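Local atomic coordinates of RING-type domain-containing protein (Chaetomium thermophilum, PDB entry 6Z3U), a protein that probably activates a cyclin-dependent kinase as the MAT1-family subunit of the CAK complex, the chain here being a C-terminal part without the RING domain. Residues 32-35 with 36-39; 4-7 with 8-12; 17-20 with 21-24. All coordinates share one frame; numbering follows the deposited sequence.

Contact 1. Residues 32-35 with 36-39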
loop_
_atom_site.group_PDB
_atom_site.type_symbol
_atom_site.label_atom_id
_atom_site.label_comp_id
_atom_site.label_asym_id
_atom_site.label_seq_id
_atom_site.Cartn_x
_atom_site.Cartn_y
_atom_site.Cartn_z
ATOM N N ILE C 32 1.266 -16.223 22.262
ATOM C CA ILE C 32 0.437 -17.114 23.064
ATOM C C ILE C 32 -1.038 -16.735 22.995
ATOM O O ILE C 32 -1.856 -17.306 23.723
ATOM C CB ILE C 32 0.916 -17.162 24.527
ATOM C CG1 ILE C 32 0.998 -15.752 25.120
ATOM C CG2 ILE C 32 2.259 -17.872 24.623
ATOM C CD1 ILE C 32 1.514 -15.719 26.544
ATOM N N ASP C 33 -1.398 -15.779 22.143
ATOM C CA ASP C 33 -2.803 -15.476 21.919
ATOM C C ASP C 33 -3.422 -16.570 21.059
ATOM O O ASP C 33 -2.922 -16.876 19.973
ATOM C CB ASP C 33 -2.956 -14.116 21.245
ATOM C CG ASP C 33 -4.407 -13.747 21.009
ATOM O OD1 ASP C 33 -5.293 -14.440 21.553
ATOM O OD2 ASP C 33 -4.664 -12.764 20.281
ATOM N N GLN C 34 -4.508 -17.169 21.554
ATOM C CA GLN C 34 -5.133 -18.271 20.831
ATOM C C GLN C 34 -5.503 -17.864 19.410
ATOM O O GLN C 34 -5.299 -18.633 18.462
ATOM C CB GLN C 34 -6.370 -18.758 21.588
ATOM C CG GLN C 34 -6.904 -20.093 21.102
ATOM C CD GLN C 34 -5.943 -21.236 21.371
ATOM O OE1 GLN C 34 -5.505 -21.922 20.448
ATOM N NE2 GLN C 34 -5.610 -21.448 22.639
ATOM N N GLN C 35 -6.037 -16.653 19.237
ATOM C CA GLN C 35 -6.506 -16.243 17.918
ATOM C C GLN C 35 -5.354 -16.063 16.938
ATOM O O GLN C 35 -5.522 -16.312 15.739
ATOM C CB GLN C 35 -7.315 -14.952 18.026
ATOM C CG GLN C 35 -8.746 -15.076 17.520
ATOM C CD GLN C 35 -9.589 -16.024 18.358
ATOM O OE1 GLN C 35 -10.250 -16.919 17.829
ATOM N NE2 GLN C 35 -9.577 -15.824 19.671
ATOM N N HIS C 36 -4.183 -15.641 17.418
ATOM C CA HIS C 36 -3.060 -15.423 16.513
ATOM C C HIS C 36 -2.463 -16.741 16.040
ATOM O O HIS C 36 -2.130 -16.890 14.859
ATOM C CB HIS C 36 -1.987 -14.581 17.197
ATOM C CG HIS C 36 -2.306 -13.122 17.250
ATOM N ND1 HIS C 36 -3.328 -12.613 18.022
ATOM C CD2 HIS C 36 -1.738 -12.062 16.629
ATOM C CE1 HIS C 36 -3.375 -11.302 17.874
ATOM N NE2 HIS C 36 -2.423 -10.942 17.032
ATOM N N ILE C 37 -2.318 -17.707 16.944
ATOM C CA ILE C 37 -1.726 -18.986 16.566
ATOM C C ILE C 37 -2.718 -19.820 15.768
ATOM O O ILE C 37 -2.429 -20.247 14.644
ATOM C CB ILE C 37 -1.220 -19.733 17.819
ATOM C CG1 ILE C 37 -2.355 -19.967 18.822
ATOM C CG2 ILE C 37 -0.079 -18.955 18.462
ATOM C CD1 ILE C 37 -1.885 -20.258 20.236
ATOM N N THR C 38 -3.911 -20.048 16.318
ATOM C CA THR C 38 -4.890 -20.882 15.634
ATOM C C THR C 38 -5.382 -20.251 14.338
ATOM O O THR C 38 -5.930 -20.959 13.487
ATOM C CB THR C 38 -6.077 -21.166 16.557
ATOM O OG1 THR C 38 -6.721 -22.381 16.152
ATOM C CG2 THR C 38 -7.083 -20.031 16.502
ATOM N N GLY C 39 -5.202 -18.941 14.170
ATOM C CA GLY C 39 -5.614 -18.256 12.961
ATOM C C GLY C 39 -4.557 -18.158 11.889
ATOM O O GLY C 39 -4.865 -17.783 10.754
#
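Asp-33 and His-36 meet through their side chains, where the imidazole ND1 donates a hydrogen bond to Asp-33 OD2 at 2.6 Å. The fit is bent: the N-H...O angle is 130°, the carboxylate oxygen lies somewhat out of the ring plane, and the ring nitrogen comes in from above the carboxylate plane, the two planes standing 46° apart. The other oxygen, Asp-33 OD1, takes a weak bond from Gln-35 N at 3.3 Å, so the two carboxylate oxygens serve different partners. That bond makes Asp-33 the N-cap of helix 34-39, and a negative charge at this end would probably suit the N-H groups at the start of the helix. His-36 NE2 bonds to Gly-249 N of the kinase-domain chain, which engages both ring nitrogens and fixes the rotation of the ring; its ring also stacks on His-272 of that chain.

Among the backbone bonds, Ile-37 N reaches Asp-33 O at 3.2 Å and Thr-38 N reaches Gln-34 O at 2.9 Å, whereas that from Gly-39 N to Gln-35 O is weak.

The rest is carbon-to-oxygen packing. Ile-37, with CG1 set between backbone N and carbonyl carbon (chi1 58°), brings that carbon to 3.3 Å from Asp-33 O and lays its CD1 4.0 Å from Gln-34 OE1. Thr-38 CB nears the same amide oxygen, while its OG1 bonds to Pro-321 O of the kinase-domain chain.

Contact 2. Residues 4-7 with 8-12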
loop_
_atom_site.group_PDB
_atom_site.type_symbol
_atom_site.label_atom_id
_atom_site.label_comp_id
_atom_site.label_asym_id
_atom_site.label_seq_id
_atom_site.Cartn_x
_atom_site.Cartn_y
_atom_site.Cartn_z
ATOM N N ASP C 4 16.293 -21.329 -12.253
ATOM C CA ASP C 4 16.009 -20.367 -11.194
ATOM C C ASP C 4 14.503 -20.244 -10.970
ATOM O O ASP C 4 13.782 -19.770 -11.848
ATOM C CB ASP C 4 16.599 -19.001 -11.548
ATOM C CG ASP C 4 16.421 -17.987 -10.440
ATOM O OD1 ASP C 4 17.105 -18.112 -9.403
ATOM O OD2 ASP C 4 15.598 -17.063 -10.604
ATOM N N PRO C 5 14.017 -20.665 -9.794
ATOM C CA PRO C 5 12.564 -20.673 -9.576
ATOM C C PRO C 5 11.966 -19.300 -9.339
ATOM O O PRO C 5 10.771 -19.115 -9.607
ATOM C CB PRO C 5 12.405 -21.563 -8.334
ATOM C CG PRO C 5 13.664 -21.335 -7.572
ATOM C CD PRO C 5 14.751 -21.134 -8.602
ATOM N N PHE C 6 12.747 -18.337 -8.860
ATOM C CA PHE C 6 12.242 -17.009 -8.545
ATOM C C PHE C 6 12.329 -16.036 -9.716
ATOM O O PHE C 6 12.167 -14.829 -9.514
ATOM C CB PHE C 6 12.994 -16.442 -7.338
ATOM C CG PHE C 6 12.968 -17.342 -6.135
ATOM C CD1 PHE C 6 11.833 -17.431 -5.344
ATOM C CD2 PHE C 6 14.077 -18.098 -5.792
ATOM C CE1 PHE C 6 11.804 -18.259 -4.238
ATOM C CE2 PHE C 6 14.053 -18.925 -4.686
ATOM C CZ PHE C 6 12.916 -19.006 -3.908
ATOM N N GLY C 7 12.577 -16.528 -10.928
ATOM C CA GLY C 7 12.637 -15.651 -12.086
ATOM C C GLY C 7 13.626 -14.517 -11.951
ATOM O O GLY C 7 13.375 -13.413 -12.452
ATOM N N GLY C 8 14.749 -14.756 -11.279
ATOM C CA GLY C 8 15.748 -13.725 -11.101
ATOM C C GLY C 8 15.313 -12.554 -10.255
ATOM O O GLY C 8 15.923 -11.485 -10.338
ATOM N N MET C 9 14.269 -12.719 -9.444
ATOM C CA MET C 9 13.766 -11.655 -8.588
ATOM C C MET C 9 13.990 -11.930 -7.108
ATOM O O MET C 9 13.532 -11.142 -6.272
ATOM C CB MET C 9 12.267 -11.437 -8.842
ATOM C CG MET C 9 11.906 -11.149 -10.288
ATOM S SD MET C 9 12.338 -9.477 -10.799
ATOM C CE MET C 9 12.148 -9.606 -12.577
ATOM N N GLU C 10 14.670 -13.021 -6.760
ATOM C CA GLU C 10 14.864 -13.363 -5.358
ATOM C C GLU C 10 15.553 -12.221 -4.622
ATOM O O GLU C 10 16.580 -11.705 -5.070
ATOM C CB GLU C 10 15.683 -14.648 -5.228
ATOM C CG GLU C 10 15.860 -15.111 -3.787
ATOM C CD GLU C 10 16.667 -16.388 -3.675
ATOM O OE1 GLU C 10 16.584 -17.049 -2.618
ATOM O OE2 GLU C 10 17.375 -16.735 -4.644
ATOM N N PHE C 11 14.972 -11.820 -3.495
ATOM C CA PHE C 11 15.539 -10.773 -2.658
ATOM C C PHE C 11 16.437 -11.406 -1.602
ATOM O O PHE C 11 15.967 -12.190 -0.770
ATOM C CB PHE C 11 14.441 -9.946 -1.994
ATOM C CG PHE C 11 14.947 -9.033 -0.915
ATOM C CD1 PHE C 11 15.678 -7.900 -1.235
ATOM C CD2 PHE C 11 14.702 -9.312 0.419
ATOM C CE1 PHE C 11 16.149 -7.060 -0.244
ATOM C CE2 PHE C 11 15.172 -8.478 1.413
ATOM C CZ PHE C 11 15.896 -7.350 1.081
ATOM N N VAL C 12 17.721 -11.069 -1.642
ATOM C CA VAL C 12 18.692 -11.557 -0.665
ATOM C C VAL C 12 19.327 -10.352 0.021
ATOM O O VAL C 12 20.148 -9.657 -0.594
ATOM C CB VAL C 12 19.756 -12.447 -1.327
ATOM C CG1 VAL C 12 19.211 -13.849 -1.526
ATOM C CG2 VAL C 12 20.203 -11.856 -2.659
#
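Gly-8 N donates a hydrogen bond to Asp-4 OD2 over 2.5 Å, a fairly straight one (160°) that meets the carboxylate oxygen nearly end-on. Asp-4 gets there because its CG stands opposite the backbone N (chi1 -176°), which swings the carboxylate back over the loop instead of out along the chain.

The second polar tie is a backbone one, from Met-9 N to Phe-6 O at 3.0 Å. Met-9 also folds its chain back beside this bond, with CB 3.5 Å from Phe-6 O and CG 3.5 Å from Gly-7 O.

Glu-10 runs out fully extended over one face of the Phe-6 ring. Its CB comes to 3.8 Å from Phe-6 CD2, and farther along the carboxylate lies near CD2 and CE2 on that side of the ring, OE2 at 3.7 Å from CD2 and OE1 at 3.8 Å from CE2; carboxylate and ring are tilted 31° apart. The ring also meets Trp-209 and packs on Leu-378, both of the kinase-domain chain. With an alanine here, the Glu-10 chain would probably lose the surface it lies on, and a gap would be likely to open against that tryptophan.

Gly-7 and Gly-8 both have positive phi, as the central pair of a type I' beta turn from Phe-6 to Met-9, which overlaps a type I turn from Asp-4 to Gly-7: two overlapping beta turns set against the kinase subunit.

Contact 3. Residues 17-20 with 21-24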
loop_
_atom_site.group_PDB
_atom_site.type_symbol
_atom_site.label_atom_id
_atom_site.label_comp_id
_atom_site.label_asym_id
_atom_site.label_seq_id
_atom_site.Cartn_x
_atom_site.Cartn_y
_atom_site.Cartn_z
ATOM N N ARG C 17 20.696 -10.109 8.203
ATOM C CA ARG C 17 20.204 -11.474 8.081
ATOM C C ARG C 17 19.165 -11.733 9.159
ATOM O O ARG C 17 19.401 -11.446 10.336
ATOM C CB ARG C 17 21.365 -12.470 8.172
ATOM C CG ARG C 17 22.197 -12.338 9.441
ATOM C CD ARG C 17 23.495 -13.130 9.331
ATOM N NE ARG C 17 24.288 -13.085 10.557
ATOM C CZ ARG C 17 25.192 -12.145 10.828
ATOM N NH1 ARG C 17 25.427 -11.168 9.960
ATOM N NH2 ARG C 17 25.868 -12.182 11.968
ATOM N N VAL C 18 18.018 -12.275 8.752
ATOM C CA VAL C 18 16.905 -12.544 9.658
ATOM C C VAL C 18 17.108 -13.953 10.204
ATOM O O VAL C 18 16.819 -14.943 9.529
ATOM C CB VAL C 18 15.555 -12.398 8.955
ATOM C CG1 VAL C 18 14.419 -12.831 9.872
ATOM C CG2 VAL C 18 15.348 -10.964 8.490
ATOM N N ARG C 19 17.593 -14.045 11.437
ATOM C CA ARG C 19 17.882 -15.321 12.073
ATOM C C ARG C 19 16.835 -15.642 13.133
ATOM O O ARG C 19 16.023 -14.801 13.529
ATOM C CB ARG C 19 19.296 -15.334 12.677
ATOM C CG ARG C 19 19.697 -14.100 13.476
ATOM C CD ARG C 19 20.927 -13.421 12.876
ATOM N NE ARG C 19 21.692 -12.674 13.873
ATOM C CZ ARG C 19 21.561 -11.373 14.116
ATOM N NH1 ARG C 19 22.313 -10.802 15.047
ATOM N NH2 ARG C 19 20.688 -10.639 13.435
ATOM N N GLU C 20 16.867 -16.901 13.580
ATOM C CA GLU C 20 15.823 -17.426 14.452
ATOM C C GLU C 20 15.833 -16.765 15.825
ATOM O O GLU C 20 14.793 -16.722 16.492
ATOM C CB GLU C 20 15.992 -18.941 14.586
ATOM C CG GLU C 20 14.997 -19.628 15.508
ATOM C CD GLU C 20 15.225 -21.130 15.588
ATOM O OE1 GLU C 20 15.061 -21.702 16.686
ATOM O OE2 GLU C 20 15.584 -21.735 14.555
ATOM N N GLU C 21 16.981 -16.255 16.267
ATOM C CA GLU C 21 17.089 -15.715 17.617
ATOM C C GLU C 21 16.430 -14.351 17.777
ATOM O O GLU C 21 16.278 -13.888 18.912
ATOM C CB GLU C 21 18.561 -15.605 18.027
ATOM C CG GLU C 21 19.334 -14.533 17.275
ATOM C CD GLU C 21 20.807 -14.511 17.634
ATOM O OE1 GLU C 21 21.580 -15.284 17.028
ATOM O OE2 GLU C 21 21.191 -13.720 18.522
ATOM N N LEU C 22 16.039 -13.697 16.686
ATOM C CA LEU C 22 15.416 -12.385 16.790
ATOM C C LEU C 22 14.037 -12.500 17.430
ATOM O O LEU C 22 13.217 -13.328 17.022
ATOM C CB LEU C 22 15.307 -11.743 15.408
ATOM C CG LEU C 22 16.630 -11.447 14.701
ATOM C CD1 LEU C 22 16.385 -10.947 13.289
ATOM C CD2 LEU C 22 17.446 -10.433 15.485
ATOM N N ASN C 23 13.784 -11.668 18.438
ATOM C CA ASN C 23 12.473 -11.590 19.068
ATOM C C ASN C 23 12.426 -10.335 19.926
ATOM O O ASN C 23 13.462 -9.778 20.300
ATOM C CB ASN C 23 12.170 -12.831 19.916
ATOM C CG ASN C 23 10.699 -12.947 20.273
ATOM O OD1 ASN C 23 9.840 -12.391 19.591
ATOM N ND2 ASN C 23 10.402 -13.666 21.348
ATOM N N HIS C 24 11.202 -9.904 20.242
ATOM C CA HIS C 24 10.962 -8.687 21.004
ATOM C C HIS C 24 9.884 -9.003 22.037
ATOM O O HIS C 24 8.861 -9.624 21.690
ATOM C CB HIS C 24 10.521 -7.543 20.087
ATOM C CG HIS C 24 10.472 -6.208 20.762
ATOM N ND1 HIS C 24 9.461 -5.847 21.626
ATOM C CD2 HIS C 24 11.303 -5.142 20.691
ATOM C CE1 HIS C 24 9.675 -4.619 22.063
ATOM N NE2 HIS C 24 10.787 -4.169 21.510
#
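Arg-19 and Glu-21 cross at a slant, touching through their aliphatic parts, CG to CG at 3.8 Å. Both side chains start the same way: each CG sits between its own backbone N and carbonyl carbon, with chi1 45° in Arg-19 and 70° in Glu-21. From there the arginine bends at chi2, whereas the glutamate stays straight as far as its carboxylate, which ends up with OE1 4.1 Å from Arg-19 NE. The oxygen sits off to one side of the guanidinium plane, where none of its N-H bonds is aimed, so at their polar ends the two share just a loose attraction of opposite charges.

The backbone beneath them is a type I beta turn from Arg-19 to Leu-22, closed by a weak bond from Leu-22 N to Arg-19 O at 3.3 Å. The bend brings Leu-22 back over the residues before the turn. Its two methyls divide the work: CD2 touches Arg-19 NH2 at 3.8 Å, while CD1 lies 4.0 Å from Val-18 CA and 4.4 Å from Val-18 CG1. Val-18 and Leu-22 both go on to touch Met-51 of helix 43-55.

The bent arginine points its end to the cyclin chain, where NH2 makes a salt bridge with Glu-198; a weak bond from the same nitrogen to Arg-17 O, at 3.5 Å, may help to steady it. His-24 caps helix 25-31 through ND1, which accepts from Ser-26 N.

Overall arrangement
Along the chain the order is contact 2, contact 3, contact 1, each closing before the next opens. Contacts 2 and 3 both belong to the long irregular run ahead of helix 25-31, with centres 23 Å apart; contact 1 takes in the N-cap and the short helix 34-39, its centre 20 Å from contact 3 and 32 Å from contact 2. None touches another, the closest approach being about 8 Å between atoms of 4-12 and 17-24. Such spacing suits an extended chain without strands. Contact 1 lies against the kinase-domain chain, contact 3 against the cyclin chain, and contact 2 meets both, consistent with a segment that bridges both partners within the CAK complex.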